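Local structure of citrate synthase (Pyrobaculum aerophilum, 2IBP) at residues Leu30-Ser35 with Val376-Glu381; Ser37-Glu42 with Asp213-Ala218. The protein probably catalyses the condensation of oxaloacetate with acetyl-CoA and water to give citrate and CoA, a step of the tricarboxylic acid cycle. All blocks are in the same frame, centred on the assembly; numbering follows the deposited sequence.

Contact 1: residues Leu30-Ser35 with Val376-Glu381; sequences LIKSTS and VAHVLE
K32 and E381 are brought together by a chi1 of 68° that puts CG of the lysine in the crowded position between its backbone N and carbonyl carbon, and one of -178° that puts CG of the glutamate anti to its backbone N. Both chains run on extended and cross at about a right angle. The pair illustrates how one carboxylate can gather several donors. NZ of K32 forms a salt bridge with OE1 of E381 at 2.8 Å, using the anti lone pair of that oxygen. The syn lone pair of the same OE1 takes the hydroxyl of T34, with OG1 at 2.6 Å. OE2 completes the grip by accepting the backbone N of S35 at 2.9 Å, in a fairly straight bond (162°) on the syn side, and a water that also lies near OG of S35 donates to OE2. With both oxygens engaged, the carboxylate can hardly turn. An alanine in place of E381 would probably leave the ammonium of K32 without its balancing charge and T34 OG1 and S35 N without their acceptor across the contact. One helical turn earlier, ND1 of H378 accepts a second hydrogen bond from NZ of K32, 2.8 Å away, with NZ at the ring edge, slightly out of its plane. H224 of helix 218-227 also bonds to NZ, so the lysine end is held by several partners. The strand also belongs to the dimer interface: L30 and K32 to T34 pair in parallel with a strand of the second subunit, whose A393 packs on K32 and T34. A strand of a sheet that continues into the second subunit is thus joined by a buried lysine and a glutamate to the C-terminal part of helix 363-382.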
loop_
_atom_site.group_PDB
_atom_site.type_symbol
_atom_site.label_atom_id
_atom_site.label_comp_id
_atom_site.label_asym_id
_atom_site.label_seq_id
_atom_site.Cartn_x
_atom_site.Cartn_y
_atom_site.Cartn_z
ATOM N N LEU A 30 -2.241 -4.689 -18.535
ATOM C CA LEU A 30 -1.156 -5.597 -18.202
ATOM C C LEU A 30 -0.043 -4.917 -17.429
ATOM O O LEU A 30 0.375 -3.809 -17.777
ATOM C CB LEU A 30 -0.591 -6.220 -19.488
ATOM C CG LEU A 30 -1.535 -7.183 -20.223
ATOM C CD1 LEU A 30 -1.042 -7.464 -21.637
ATOM C CD2 LEU A 30 -1.707 -8.498 -19.436
ATOM N N ILE A 31 0.437 -5.573 -16.373
ATOM C CA ILE A 31 1.563 -5.047 -15.612
ATOM C C ILE A 31 2.803 -5.941 -15.666
ATOM O O ILE A 31 3.897 -5.512 -15.308
ATOM C CB ILE A 31 1.178 -4.752 -14.137
ATOM C CG1 ILE A 31 0.757 -6.020 -13.386
ATOM C CG2 ILE A 31 0.040 -3.731 -14.090
ATOM C CD1 ILE A 31 0.621 -5.794 -11.895
ATOM N N LYS A 32 2.620 -7.187 -16.113
ATOM C CA LYS A 32 3.701 -8.148 -16.178
ATOM C C LYS A 32 3.213 -9.462 -16.755
ATOM O O LYS A 32 2.023 -9.651 -16.979
ATOM C CB LYS A 32 4.224 -8.475 -14.781
ATOM C CG LYS A 32 3.230 -9.258 -13.911
ATOM C CD LYS A 32 3.875 -9.696 -12.612
ATOM C CE LYS A 32 2.873 -10.438 -11.748
ATOM N NZ LYS A 32 3.465 -10.880 -10.471
ATOM N N SER A 33 4.186 -10.335 -17.025
ATOM C CA SER A 33 3.899 -11.721 -17.347
ATOM C C SER A 33 4.068 -12.458 -16.030
ATOM O O SER A 33 4.888 -12.078 -15.184
ATOM C CB SER A 33 4.865 -12.251 -18.397
ATOM O OG SER A 33 4.575 -11.690 -19.662
ATOM N N THR A 34 3.305 -13.531 -15.859
ATOM C CA THR A 34 3.356 -14.283 -14.638
ATOM C C THR A 34 3.193 -15.763 -14.892
ATOM O O THR A 34 2.633 -16.166 -15.908
ATOM C CB THR A 34 2.200 -13.867 -13.697
ATOM O OG1 THR A 34 2.366 -14.470 -12.409
ATOM C CG2 THR A 34 0.842 -14.235 -14.290
ATOM N N SER A 35 3.742 -16.550 -13.984
ATOM C CA SER A 35 3.560 -17.991 -14.016
ATOM C C SER A 35 2.955 -18.496 -12.703
ATOM O O SER A 35 2.859 -19.698 -12.498
ATOM C CB SER A 35 4.885 -18.690 -14.300
ATOM O OG SER A 35 5.811 -18.476 -13.258
ATOM N N VAL A 376 3.548 -12.541 -1.676
ATOM C CA VAL A 376 5.019 -12.601 -1.663
ATOM C C VAL A 376 5.569 -13.221 -2.962
ATOM O O VAL A 376 6.565 -12.730 -3.521
ATOM C CB VAL A 376 5.602 -13.218 -0.383
ATOM C CG1 VAL A 376 5.176 -12.396 0.823
ATOM C CG2 VAL A 376 5.168 -14.686 -0.227
ATOM N N ALA A 377 4.905 -14.248 -3.483
ATOM C CA ALA A 377 5.339 -14.862 -4.748
ATOM C C ALA A 377 5.281 -13.827 -5.865
ATOM O O ALA A 377 6.152 -13.765 -6.736
ATOM C CB ALA A 377 4.463 -16.064 -5.106
ATOM N N HIS A 378 4.208 -13.036 -5.874
ATOM C CA HIS A 378 4.035 -12.019 -6.910
ATOM C C HIS A 378 5.106 -10.947 -6.824
ATOM O O HIS A 378 5.640 -10.546 -7.837
ATOM C CB HIS A 378 2.655 -11.390 -6.847
ATOM C CG HIS A 378 1.617 -12.140 -7.613
ATOM N ND1 HIS A 378 1.430 -11.977 -8.970
ATOM C CD2 HIS A 378 0.664 -13.014 -7.207
ATOM C CE1 HIS A 378 0.434 -12.744 -9.371
ATOM N NE2 HIS A 378 -0.036 -13.397 -8.324
ATOM N N VAL A 379 5.445 -10.539 -5.606
ATOM C CA VAL A 379 6.509 -9.550 -5.403
ATOM C C VAL A 379 7.839 -10.087 -5.924
ATOM O O VAL A 379 8.520 -9.432 -6.720
ATOM C CB VAL A 379 6.652 -9.132 -3.942
ATOM C CG1 VAL A 379 7.978 -8.372 -3.722
ATOM C CG2 VAL A 379 5.440 -8.281 -3.550
ATOM N N LEU A 380 8.194 -11.296 -5.502
ATOM C CA LEU A 380 9.451 -11.889 -5.935
ATOM C C LEU A 380 9.494 -12.031 -7.445
ATOM O O LEU A 380 10.536 -11.798 -8.063
ATOM C CB LEU A 380 9.698 -13.216 -5.237
ATOM C CG LEU A 380 9.830 -13.073 -3.720
ATOM C CD1 LEU A 380 9.978 -14.427 -3.061
ATOM C CD2 LEU A 380 10.961 -12.156 -3.309
ATOM N N GLU A 381 8.371 -12.393 -8.046
ATOM C CA GLU A 381 8.303 -12.497 -9.487
ATOM C C GLU A 381 8.563 -11.145 -10.152
ATOM O O GLU A 381 9.348 -11.043 -11.085
ATOM C CB GLU A 381 6.950 -13.044 -9.921
ATOM C CG GLU A 381 6.821 -13.228 -11.405
ATOM C CD GLU A 381 5.520 -13.875 -11.776
ATOM O OE1 GLU A 381 4.467 -13.237 -11.554
ATOM O OE2 GLU A 381 5.557 -15.015 -12.303
HETATM O O HOH W 1 7.235 -16.698 -10.928
#

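Contact 2: residues Ser37-Glu42 with Asp213-Ala218; sequences SDIDGE and DHEVPA
The hydroxyl of S37 is the polar centre of its meeting with D213 and E215, and shows how a single serine can knit a loop to a strand by giving and receiving at once. Its OG donates to OD2 of D213 at 2.7 Å, meeting that oxygen on the anti side and somewhat out of the carboxylate plane. In return OG accepts the backbone N of E215 at 3.2 Å, the bond being fairly straight at 160°. CB of S37 points toward the loop, and a chi1 of 64° puts OG between the backbone N and the carbonyl carbon, within reach of both partners. Two residues along the strand the roles reverse, and a strand N-H is accepted by a loop side chain. OE2 of E215 accepts the backbone N of I39 at 3.0 Å, though the donor stands well above the carboxylate plane and the bond is bent to 136°. Two waters donate to the same oxygen, one of them also to S37 O and the other also to I39 O, so the glutamate is tied to the strand at both carbonyls. OD1 of D38 lies only 3.6 Å from OE2 of E215, a like-charge approach that is probably eased by H399 of the second subunit, which hydrogen-bonds OD2 of D38. Outward from this network, CD1 of I39 sits over one face of the H214 ring in a CH-pi contact, 3.4 Å from the ring centroid and shifted toward the rim. CD1 and CG1 of I39 also lie against CG and the carboxylate carbon CD of E215. Y292 hydrogen-bonds NE2 of H214, whose side chain lies about 4 Å from that of H289, a predicted catalytic residue. Strand 37-40, an outer strand within this chain of a small antiparallel sheet, thus holds the loop before helix 218-227 beside the probable citrate synthase active site.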
loop_
_atom_site.group_PDB
_atom_site.type_symbol
_atom_site.label_atom_id
_atom_site.label_comp_id
_atom_site.label_asym_id
_atom_site.label_seq_id
_atom_site.Cartn_x
_atom_site.Cartn_y
_atom_site.Cartn_z
ATOM N N SER A 37 -0.451 -17.998 -11.194
ATOM C CA SER A 37 -1.775 -18.604 -11.279
ATOM C C SER A 37 -2.477 -18.155 -12.542
ATOM O O SER A 37 -2.117 -17.145 -13.148
ATOM C CB SER A 37 -2.633 -18.256 -10.056
ATOM O OG SER A 37 -2.890 -16.847 -10.001
ATOM N N ASP A 38 -3.484 -18.918 -12.936
ATOM C CA ASP A 38 -4.238 -18.609 -14.129
ATOM C C ASP A 38 -5.654 -19.050 -13.921
ATOM O O ASP A 38 -5.893 -20.044 -13.245
ATOM C CB ASP A 38 -3.672 -19.353 -15.337
ATOM C CG ASP A 38 -4.216 -18.828 -16.661
ATOM O OD1 ASP A 38 -4.543 -17.623 -16.742
ATOM O OD2 ASP A 38 -4.314 -19.612 -17.627
ATOM N N ILE A 39 -6.580 -18.289 -14.491
ATOM C CA ILE A 39 -7.987 -18.632 -14.425
ATOM C C ILE A 39 -8.564 -18.701 -15.817
ATOM O O ILE A 39 -8.310 -17.810 -16.641
ATOM C CB ILE A 39 -8.794 -17.558 -13.701
ATOM C CG1 ILE A 39 -8.338 -17.406 -12.254
ATOM C CG2 ILE A 39 -10.291 -17.886 -13.753
ATOM C CD1 ILE A 39 -8.838 -16.130 -11.619
ATOM N N ASP A 40 -9.266 -19.791 -16.098
ATOM C CA ASP A 40 -10.070 -19.887 -17.312
ATOM C C ASP A 40 -11.499 -19.663 -16.820
ATOM O O ASP A 40 -12.123 -20.564 -16.263
ATOM C CB ASP A 40 -9.944 -21.228 -18.010
ATOM C CG ASP A 40 -10.770 -21.296 -19.286
ATOM O OD1 ASP A 40 -11.828 -20.630 -19.360
ATOM O OD2 ASP A 40 -10.346 -22.000 -20.231
ATOM N N GLY A 41 -11.972 -18.432 -16.972
ATOM C CA GLY A 41 -13.293 -18.052 -16.501
ATOM C C GLY A 41 -14.447 -18.733 -17.209
ATOM O O GLY A 41 -15.485 -18.987 -16.601
ATOM N N GLU A 42 -14.282 -19.031 -18.492
ATOM C CA GLU A 42 -15.348 -19.670 -19.254
ATOM C C GLU A 42 -15.553 -21.117 -18.842
ATOM O O GLU A 42 -16.688 -21.575 -18.737
ATOM C CB GLU A 42 -15.104 -19.571 -20.765
ATOM C CG GLU A 42 -15.475 -18.218 -21.365
ATOM C CD GLU A 42 -14.670 -17.062 -20.796
ATOM O OE1 GLU A 42 -13.458 -17.245 -20.533
ATOM O OE2 GLU A 42 -15.240 -15.956 -20.655
ATOM N N ASP A 213 -3.881 -17.802 -4.191
ATOM C CA ASP A 213 -3.634 -16.785 -5.219
ATOM C C ASP A 213 -4.799 -16.734 -6.175
ATOM O O ASP A 213 -5.513 -17.727 -6.351
ATOM C CB ASP A 213 -2.346 -17.013 -6.001
ATOM C CG ASP A 213 -1.871 -15.736 -6.680
ATOM O OD1 ASP A 213 -1.743 -14.719 -5.968
ATOM O OD2 ASP A 213 -1.673 -15.721 -7.917
ATOM N N HIS A 214 -5.033 -15.569 -6.765
ATOM C CA HIS A 214 -6.119 -15.447 -7.705
ATOM C C HIS A 214 -5.870 -14.233 -8.575
ATOM O O HIS A 214 -6.449 -13.178 -8.355
ATOM C CB HIS A 214 -7.449 -15.383 -6.951
ATOM C CG HIS A 214 -8.600 -15.999 -7.690
ATOM N ND1 HIS A 214 -9.665 -15.263 -8.163
ATOM C CD2 HIS A 214 -8.813 -17.272 -8.105
ATOM C CE1 HIS A 214 -10.517 -16.069 -8.775
ATOM N NE2 HIS A 214 -10.034 -17.296 -8.737
ATOM N N GLU A 215 -4.896 -14.394 -9.469
ATOM C CA GLU A 215 -4.465 -13.343 -10.377
ATOM C C GLU A 215 -4.069 -12.058 -9.645
ATOM O O GLU A 215 -3.314 -12.145 -8.683
ATOM C CB GLU A 215 -5.443 -13.172 -11.536
ATOM C CG GLU A 215 -5.450 -14.463 -12.384
ATOM C CD GLU A 215 -6.303 -14.414 -13.633
ATOM O OE1 GLU A 215 -7.206 -13.552 -13.753
ATOM O OE2 GLU A 215 -6.095 -15.306 -14.478
ATOM N N VAL A 216 -4.493 -10.882 -10.120
ATOM C CA VAL A 216 -3.970 -9.636 -9.557
ATOM C C VAL A 216 -5.025 -8.627 -9.107
ATOM O O VAL A 216 -5.253 -7.592 -9.770
ATOM C CB VAL A 216 -2.989 -8.931 -10.537
ATOM C CG1 VAL A 216 -2.221 -7.837 -9.788
ATOM C CG2 VAL A 216 -2.007 -9.925 -11.127
ATOM N N PRO A 217 -5.695 -8.932 -7.986
ATOM C CA PRO A 217 -6.644 -7.992 -7.410
ATOM C C PRO A 217 -5.916 -6.817 -6.769
ATOM O O PRO A 217 -4.673 -6.795 -6.702
ATOM C CB PRO A 217 -7.381 -8.820 -6.359
ATOM C CG PRO A 217 -6.440 -9.900 -5.998
ATOM C CD PRO A 217 -5.579 -10.169 -7.193
ATOM N N ALA A 218 -6.680 -5.887 -6.223
ATOM C CA ALA A 218 -6.099 -4.663 -5.696
ATOM C C ALA A 218 -5.053 -4.887 -4.612
ATOM O O ALA A 218 -4.058 -4.166 -4.561
ATOM C CB ALA A 218 -7.198 -3.718 -5.204
HETATM O O HOH W 2 -2.943 -15.040 -14.970
HETATM O O HOH W 3 -8.179 -15.130 -16.507
#

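How the contacts relate
Both contacts are partly buried and both touch the second subunit, yet contact 2 lies deeper, its centre about 12 Å from the centre of the chain, against about 16 Å for the centre of contact 1. Their first strands are consecutive in sequence, and contact 2 is nested inside the long loop that contact 1 closes. They meet directly: NE2 of H378 is 2.9 Å from OD2 of D213, a probable hydrogen bond that extends the polar network from K32 to S37. Contact 1, away from the annotated sites, balances its carboxylate with a salt bridge. In contact 2, close to the predicted catalytic residues, carboxylates are met by a hydroxyl, a backbone N-H and waters, beside a CH-pi contact.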